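Local coordinates for translation initiation factor eIF2b-like protein (Chaetomium thermophilum, PDB 4ZEM) that is the beta subunit of eIF2B, a heterodecameric complex that probably acts in translation initiation by exchanging guanine nucleotide on eIF2, at residues Gln188-Tyr198 with Tyr261-Phe270. Residues are numbered along the deposited sequence; the frame is centred on the assembly and turned at random.
Sequences QIHPGDYVLAY and YIPRVNKVIF
K267 reaches across to the end of helix 185-188 and the turn after it: NZ donates a hydrogen bond to Q188 O (2.7 Å), nearly in line with that carbonyl, and forms a salt bridge with D193 OD2 at 2.9 Å. A bend at chi3 (57°) turns the amine toward this pair. H190 N donates a hydrogen bond to the same OD2 from the opposite face of the carboxylate plane, so two donors hold the acid within the type II turn from H190 to D193. Alongside, Y194 N donates to a lone pair of N266 OD1, in the plane of the amide carbonyl (N to OD1 2.6 Å), while N266 N returns a bond to Y194 O. R264 lays its guanidinium flat over one face of the Y194 ring in a cation-pi stack, centres 3.6 Å apart and planes at 20°; Y261 OH sits at the ring's edge. Further on, strands 194-198 and 267-271 pair in parallel at the centre of the Rossmann-like sheet (order 3-2-1-4-5), with hydrogen bonds from L196 N to K267 O and from I269 N to L196 O. V195 CG1 meets I269 CD1 on one face; on the other, L196 and V268 lie side by side. K267 is buried, and its two acceptors probably stabilise the positive charge; the same bonds tie helix end and turn to the sheet.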
ATOM      1  N   GLN A 188      -7.824 -15.445  12.258  1.00 46.04           N
ATOM      2  CA  GLN A 188      -8.206 -14.290  13.069  1.00 45.50           C
ATOM      3  C   GLN A 188      -9.620 -14.338  13.639  1.00 40.79           C
ATOM      4  O   GLN A 188      -9.831 -13.915  14.777  1.00 41.30           O
ATOM      5  CB  GLN A 188      -8.028 -13.003  12.262  1.00 51.35           C
ATOM      6  CG  GLN A 188      -6.602 -12.495  12.274  1.00 64.74           C
ATOM      7  CD  GLN A 188      -6.118 -12.222  13.683  1.00 74.17           C
ATOM      8  OE1 GLN A 188      -6.766 -11.498  14.436  1.00 82.69           O
ATOM      9  NE2 GLN A 188      -4.984 -12.812  14.051  1.00 65.76           N
ATOM     10  N   ILE A 189     -10.579 -14.832  12.858  1.00 38.71           N
ATOM     11  CA  ILE A 189     -11.970 -14.916  13.310  1.00 41.87           C
ATOM     12  C   ILE A 189     -12.423 -16.329  13.658  1.00 50.01           C
ATOM     13  O   ILE A 189     -12.241 -17.266  12.880  1.00 54.71           O
ATOM     14  CB  ILE A 189     -12.944 -14.344  12.270  1.00 41.05           C
ATOM     15  CG1 ILE A 189     -12.758 -12.838  12.174  1.00 35.95           C
ATOM     16  CG2 ILE A 189     -14.387 -14.596  12.672  1.00 45.88           C
ATOM     17  CD1 ILE A 189     -12.184 -12.429  10.906  1.00 49.39           C
ATOM     18  N   HIS A 190     -13.044 -16.458  14.826  1.00 46.86           N
ATOM     19  CA  HIS A 190     -13.510 -17.746  15.321  1.00 53.54           C
ATOM     20  C   HIS A 190     -15.034 -17.808  15.321  1.00 51.33           C
ATOM     21  O   HIS A 190     -15.698 -16.771  15.277  1.00 40.10           O
ATOM     22  CB  HIS A 190     -12.934 -17.993  16.721  1.00 47.89           C
ATOM     23  CG  HIS A 190     -11.462 -17.743  16.803  1.00 76.45           C
ATOM     24  ND1 HIS A 190     -10.921 -16.693  17.515  1.00 96.66           N
ATOM     25  CD2 HIS A 190     -10.416 -18.382  16.225  1.00 86.94           C
ATOM     26  CE1 HIS A 190      -9.606 -16.709  17.389  1.00105.32           C
ATOM     27  NE2 HIS A 190      -9.275 -17.725  16.609  1.00 97.94           N
ATOM     28  N   PRO A 191     -15.598 -19.028  15.346  1.00 50.99           N
ATOM     29  CA  PRO A 191     -17.060 -19.169  15.359  1.00 47.29           C
ATOM     30  C   PRO A 191     -17.713 -18.393  16.499  1.00 47.84           C
ATOM     31  O   PRO A 191     -17.231 -18.441  17.632  1.00 45.94           O
ATOM     32  CB  PRO A 191     -17.255 -20.678  15.540  1.00 41.05           C
ATOM     33  CG  PRO A 191     -16.045 -21.265  14.866  1.00 53.67           C
ATOM     34  CD  PRO A 191     -14.925 -20.338  15.254  1.00 50.63           C
ATOM     35  N   GLY A 192     -18.790 -17.675  16.182  1.00 42.01           N
ATOM     36  CA  GLY A 192     -19.526 -16.904  17.168  1.00 36.76           C
ATOM     37  C   GLY A 192     -18.902 -15.564  17.529  1.00 46.73           C
ATOM     38  O   GLY A 192     -19.406 -14.852  18.399  1.00 52.98           O
ATOM     39  N   ASP A 193     -17.815 -15.203  16.855  1.00 37.88           N
ATOM     40  CA  ASP A 193     -17.137 -13.942  17.147  1.00 46.51           C
ATOM     41  C   ASP A 193     -18.041 -12.747  16.877  1.00 44.55           C
ATOM     42  O   ASP A 193     -18.823 -12.734  15.921  1.00 42.63           O
ATOM     43  CB  ASP A 193     -15.863 -13.796  16.308  1.00 49.96           C
ATOM     44  CG  ASP A 193     -14.610 -14.192  17.060  1.00 56.66           C
ATOM     45  OD1 ASP A 193     -14.718 -14.659  18.215  1.00 58.23           O
ATOM     46  OD2 ASP A 193     -13.512 -14.043  16.479  1.00 57.12           O
ATOM     47  N   TYR A 194     -17.910 -11.737  17.726  1.00 42.76           N
ATOM     48  CA  TYR A 194     -18.535 -10.446  17.490  1.00 36.05           C
ATOM     49  C   TYR A 194     -17.428  -9.499  17.061  1.00 41.91           C
ATOM     50  O   TYR A 194     -16.588  -9.101  17.875  1.00 43.38           O
ATOM     51  CB  TYR A 194     -19.239  -9.960  18.750  1.00 34.33           C
ATOM     52  CG  TYR A 194     -20.713 -10.260  18.757  1.00 45.48           C
ATOM     53  CD1 TYR A 194     -21.654  -9.246  18.915  1.00 38.94           C
ATOM     54  CD2 TYR A 194     -21.166 -11.571  18.658  1.00 40.50           C
ATOM     55  CE1 TYR A 194     -23.011  -9.534  18.948  1.00 40.89           C
ATOM     56  CE2 TYR A 194     -22.521 -11.867  18.664  1.00 43.70           C
ATOM     57  CZ  TYR A 194     -23.436 -10.850  18.815  1.00 45.14           C
ATOM     58  OH  TYR A 194     -24.773 -11.162  18.836  1.00 44.58           O
ATOM     59  N   VAL A 195     -17.431  -9.147  15.780  1.00 31.96           N
ATOM     60  CA  VAL A 195     -16.336  -8.382  15.198  1.00 31.86           C
ATOM     61  C   VAL A 195     -16.775  -6.968  14.875  1.00 37.76           C
ATOM     62  O   VAL A 195     -17.671  -6.748  14.056  1.00 40.57           O
ATOM     63  CB  VAL A 195     -15.812  -9.057  13.904  1.00 35.47           C
ATOM     64  CG1 VAL A 195     -14.731  -8.216  13.250  1.00 38.41           C
ATOM     65  CG2 VAL A 195     -15.303 -10.457  14.206  1.00 32.61           C
ATOM     66  N   LEU A 196     -16.102  -6.003  15.486  1.00 38.88           N
ATOM     67  CA  LEU A 196     -16.433  -4.608  15.272  1.00 37.19           C
ATOM     68  C   LEU A 196     -15.549  -4.080  14.142  1.00 36.61           C
ATOM     69  O   LEU A 196     -14.325  -4.047  14.256  1.00 39.24           O
ATOM     70  CB  LEU A 196     -16.258  -3.818  16.579  1.00 45.45           C
ATOM     71  CG  LEU A 196     -16.532  -2.308  16.701  1.00 50.52           C
ATOM     72  CD1 LEU A 196     -15.426  -1.443  16.127  1.00 55.53           C
ATOM     73  CD2 LEU A 196     -17.890  -1.926  16.124  1.00 46.43           C
ATOM     74  N   ALA A 197     -16.180  -3.695  13.039  1.00 38.56           N
ATOM     75  CA  ALA A 197     -15.452  -3.148  11.899  1.00 34.38           C
ATOM     76  C   ALA A 197     -15.720  -1.663  11.798  1.00 39.59           C
ATOM     77  O   ALA A 197     -16.841  -1.245  11.496  1.00 40.50           O
ATOM     78  CB  ALA A 197     -15.858  -3.846  10.610  1.00 37.10           C
ATOM     79  N   TYR A 198     -14.685  -0.860  12.014  1.00 48.82           N
ATOM     80  CA  TYR A 198     -14.881   0.580  12.036  1.00 50.97           C
ATOM     81  C   TYR A 198     -14.596   1.123  10.645  1.00 47.08           C
ATOM     82  O   TYR A 198     -13.484   0.977  10.139  1.00 55.03           O
ATOM     83  CB  TYR A 198     -13.982   1.245  13.081  1.00 39.60           C
ATOM     84  CG  TYR A 198     -14.112   2.746  13.105  1.00 41.58           C
ATOM     85  CD1 TYR A 198     -15.027   3.355  13.960  1.00 41.01           C
ATOM     86  CD2 TYR A 198     -13.350   3.556  12.270  1.00 40.05           C
ATOM     87  CE1 TYR A 198     -15.180   4.725  13.989  1.00 48.18           C
ATOM     88  CE2 TYR A 198     -13.495   4.937  12.295  1.00 49.25           C
ATOM     89  CZ  TYR A 198     -14.416   5.513  13.158  1.00 53.54           C
ATOM     90  OH  TYR A 198     -14.577   6.878  13.204  1.00 61.76           O
ATOM     91  N   TYR A 261     -21.077  -0.032  23.567  1.00 62.86           N
ATOM     92  CA  TYR A 261     -21.225  -1.362  22.986  1.00 46.02           C
ATOM     93  C   TYR A 261     -19.926  -2.146  22.792  1.00 59.78           C
ATOM     94  O   TYR A 261     -19.971  -3.371  22.676  1.00 57.24           O
ATOM     95  CB  TYR A 261     -21.920  -1.232  21.617  1.00 44.10           C
ATOM     96  CG  TYR A 261     -22.265  -2.548  20.966  1.00 57.45           C
ATOM     97  CD1 TYR A 261     -23.468  -3.181  21.252  1.00 59.81           C
ATOM     98  CD2 TYR A 261     -21.393  -3.165  20.078  1.00 39.49           C
ATOM     99  CE1 TYR A 261     -23.796  -4.386  20.671  1.00 47.34           C
ATOM    100  CE2 TYR A 261     -21.707  -4.378  19.501  1.00 44.52           C
ATOM    101  CZ  TYR A 261     -22.917  -4.981  19.801  1.00 44.15           C
ATOM    102  OH  TYR A 261     -23.256  -6.181  19.229  1.00 44.15           O
ATOM    103  N   ILE A 262     -18.776  -1.476  22.855  1.00 57.12           N
ATOM    104  CA  ILE A 262     -17.488  -2.161  22.683  1.00 61.06           C
ATOM    105  C   ILE A 262     -17.224  -3.344  23.636  1.00 67.18           C
ATOM    106  O   ILE A 262     -16.674  -4.357  23.202  1.00 71.23           O
ATOM    107  CB  ILE A 262     -16.313  -1.152  22.761  1.00 68.29           C
ATOM    108  CG1 ILE A 262     -16.381  -0.212  21.555  1.00 73.76           C
ATOM    109  CG2 ILE A 262     -14.974  -1.869  22.774  1.00 71.46           C
ATOM    110  CD1 ILE A 262     -15.047   0.148  20.930  1.00 73.59           C
ATOM    111  N   PRO A 263     -17.630  -3.247  24.914  1.00 60.01           N
ATOM    112  CA  PRO A 263     -17.423  -4.411  25.790  1.00 62.44           C
ATOM    113  C   PRO A 263     -18.035  -5.717  25.278  1.00 62.10           C
ATOM    114  O   PRO A 263     -17.489  -6.785  25.543  1.00 58.16           O
ATOM    115  CB  PRO A 263     -18.097  -3.978  27.075  1.00 51.57           C
ATOM    116  CG  PRO A 263     -17.867  -2.516  27.065  1.00 60.67           C
ATOM    117  CD  PRO A 263     -18.104  -2.086  25.686  1.00 64.82           C
ATOM    118  N   ARG A 264     -19.165  -5.629  24.584  1.00 57.16           N
ATOM    119  CA  ARG A 264     -19.764  -6.794  23.937  1.00 51.55           C
ATOM    120  C   ARG A 264     -18.834  -7.488  22.918  1.00 55.85           C
ATOM    121  O   ARG A 264     -18.767  -8.717  22.889  1.00 65.51           O
ATOM    122  CB  ARG A 264     -21.092  -6.411  23.275  1.00 53.68           C
ATOM    123  CG  ARG A 264     -21.768  -7.565  22.535  1.00 54.49           C
ATOM    124  CD  ARG A 264     -22.028  -8.746  23.488  1.00 59.85           C
ATOM    125  NE  ARG A 264     -22.832  -9.819  22.898  1.00 60.15           N
ATOM    126  CZ  ARG A 264     -22.334 -10.950  22.401  1.00 68.48           C
ATOM    127  NH1 ARG A 264     -23.149 -11.866  21.894  1.00 78.48           N
ATOM    128  NH2 ARG A 264     -21.024 -11.157  22.381  1.00 62.90           N
ATOM    129  N   VAL A 265     -18.185  -6.711  22.047  1.00 48.18           N
ATOM    130  CA  VAL A 265     -17.467  -7.268  20.887  1.00 48.85           C
ATOM    131  C   VAL A 265     -16.239  -8.095  21.283  1.00 42.76           C
ATOM    132  O   VAL A 265     -15.694  -7.935  22.370  1.00 42.46           O
ATOM    133  CB  VAL A 265     -17.022  -6.164  19.892  1.00 43.52           C
ATOM    134  CG1 VAL A 265     -18.114  -5.113  19.735  1.00 45.90           C
ATOM    135  CG2 VAL A 265     -15.712  -5.526  20.324  1.00 44.08           C
ATOM    136  N   ASN A 266     -15.866  -9.042  20.429  1.00 47.54           N
ATOM    137  CA  ASN A 266     -14.667  -9.857  20.642  1.00 42.75           C
ATOM    138  C   ASN A 266     -13.379  -9.190  20.159  1.00 47.65           C
ATOM    139  O   ASN A 266     -12.330  -9.327  20.783  1.00 52.70           O
ATOM    140  CB  ASN A 266     -14.843 -11.207  19.963  1.00 37.99           C
ATOM    141  CG  ASN A 266     -15.895 -12.051  20.640  1.00 41.78           C
ATOM    142  OD1 ASN A 266     -16.971 -12.278  20.088  1.00 41.84           O
ATOM    143  ND2 ASN A 266     -15.589 -12.526  21.842  1.00 46.87           N
ATOM    144  N   LYS A 267     -13.457  -8.505  19.023  1.00 45.47           N
ATOM    145  CA  LYS A 267     -12.289  -7.862  18.439  1.00 49.20           C
ATOM    146  C   LYS A 267     -12.691  -6.696  17.550  1.00 49.01           C
ATOM    147  O   LYS A 267     -13.820  -6.628  17.063  1.00 48.24           O
ATOM    148  CB  LYS A 267     -11.457  -8.861  17.632  1.00 45.22           C
ATOM    149  CG  LYS A 267     -12.237  -9.612  16.570  1.00 42.57           C
ATOM    150  CD  LYS A 267     -11.574 -10.943  16.258  1.00 50.38           C
ATOM    151  CE  LYS A 267     -11.433 -11.791  17.508  1.00 53.67           C
ATOM    152  NZ  LYS A 267     -10.838 -13.117  17.207  1.00 64.85           N
ATOM    153  N   VAL A 268     -11.747  -5.781  17.355  1.00 46.12           N
ATOM    154  CA  VAL A 268     -11.929  -4.608  16.513  1.00 43.00           C
ATOM    155  C   VAL A 268     -10.948  -4.655  15.354  1.00 40.78           C
ATOM    156  O   VAL A 268      -9.754  -4.889  15.552  1.00 36.97           O
ATOM    157  CB  VAL A 268     -11.717  -3.296  17.295  1.00 44.71           C
ATOM    158  CG1 VAL A 268     -11.903  -2.107  16.372  1.00 37.83           C
ATOM    159  CG2 VAL A 268     -12.674  -3.211  18.488  1.00 46.17           C
ATOM    160  N   ILE A 269     -11.453  -4.415  14.150  1.00 36.66           N
ATOM    161  CA  ILE A 269     -10.647  -4.476  12.936  1.00 38.55           C
ATOM    162  C   ILE A 269     -10.667  -3.137  12.198  1.00 47.76           C
ATOM    163  O   ILE A 269     -11.727  -2.550  12.003  1.00 43.53           O
ATOM    164  CB  ILE A 269     -11.131  -5.610  12.009  1.00 37.81           C
ATOM    165  CG1 ILE A 269     -10.939  -6.960  12.699  1.00 50.12           C
ATOM    166  CG2 ILE A 269     -10.369  -5.604  10.698  1.00 51.30           C
ATOM    167  CD1 ILE A 269     -11.353  -8.146  11.860  1.00 69.63           C
ATOM    168  N   PHE A 270      -9.487  -2.670  11.785  1.00 53.29           N
ATOM    169  CA  PHE A 270      -9.363  -1.437  11.005  1.00 49.26           C
ATOM    170  C   PHE A 270      -8.576  -1.651   9.727  1.00 41.68           C
ATOM    171  O   PHE A 270      -7.658  -2.471   9.669  1.00 38.86           O
ATOM    172  CB  PHE A 270      -8.599  -0.342  11.771  1.00 48.05           C
ATOM    173  CG  PHE A 270      -9.227   0.100  13.049  1.00 50.94           C
ATOM    174  CD1 PHE A 270      -8.729  -0.344  14.261  1.00 52.78           C
ATOM    175  CD2 PHE A 270     -10.260   1.015  13.049  1.00 66.84           C
ATOM    176  CE1 PHE A 270      -9.282   0.081  15.448  1.00 61.65           C
ATOM    177  CE2 PHE A 270     -10.814   1.449  14.237  1.00 75.13           C
ATOM    178  CZ  PHE A 270     -10.328   0.980  15.437  1.00 71.34           C
TER
HETATM  179  O   HOH W   1     -19.254 -13.369  21.346  1.00 53.22           O
HETATM  180  O   HOH W   2     -12.997  -1.735   9.407  1.00 51.59           O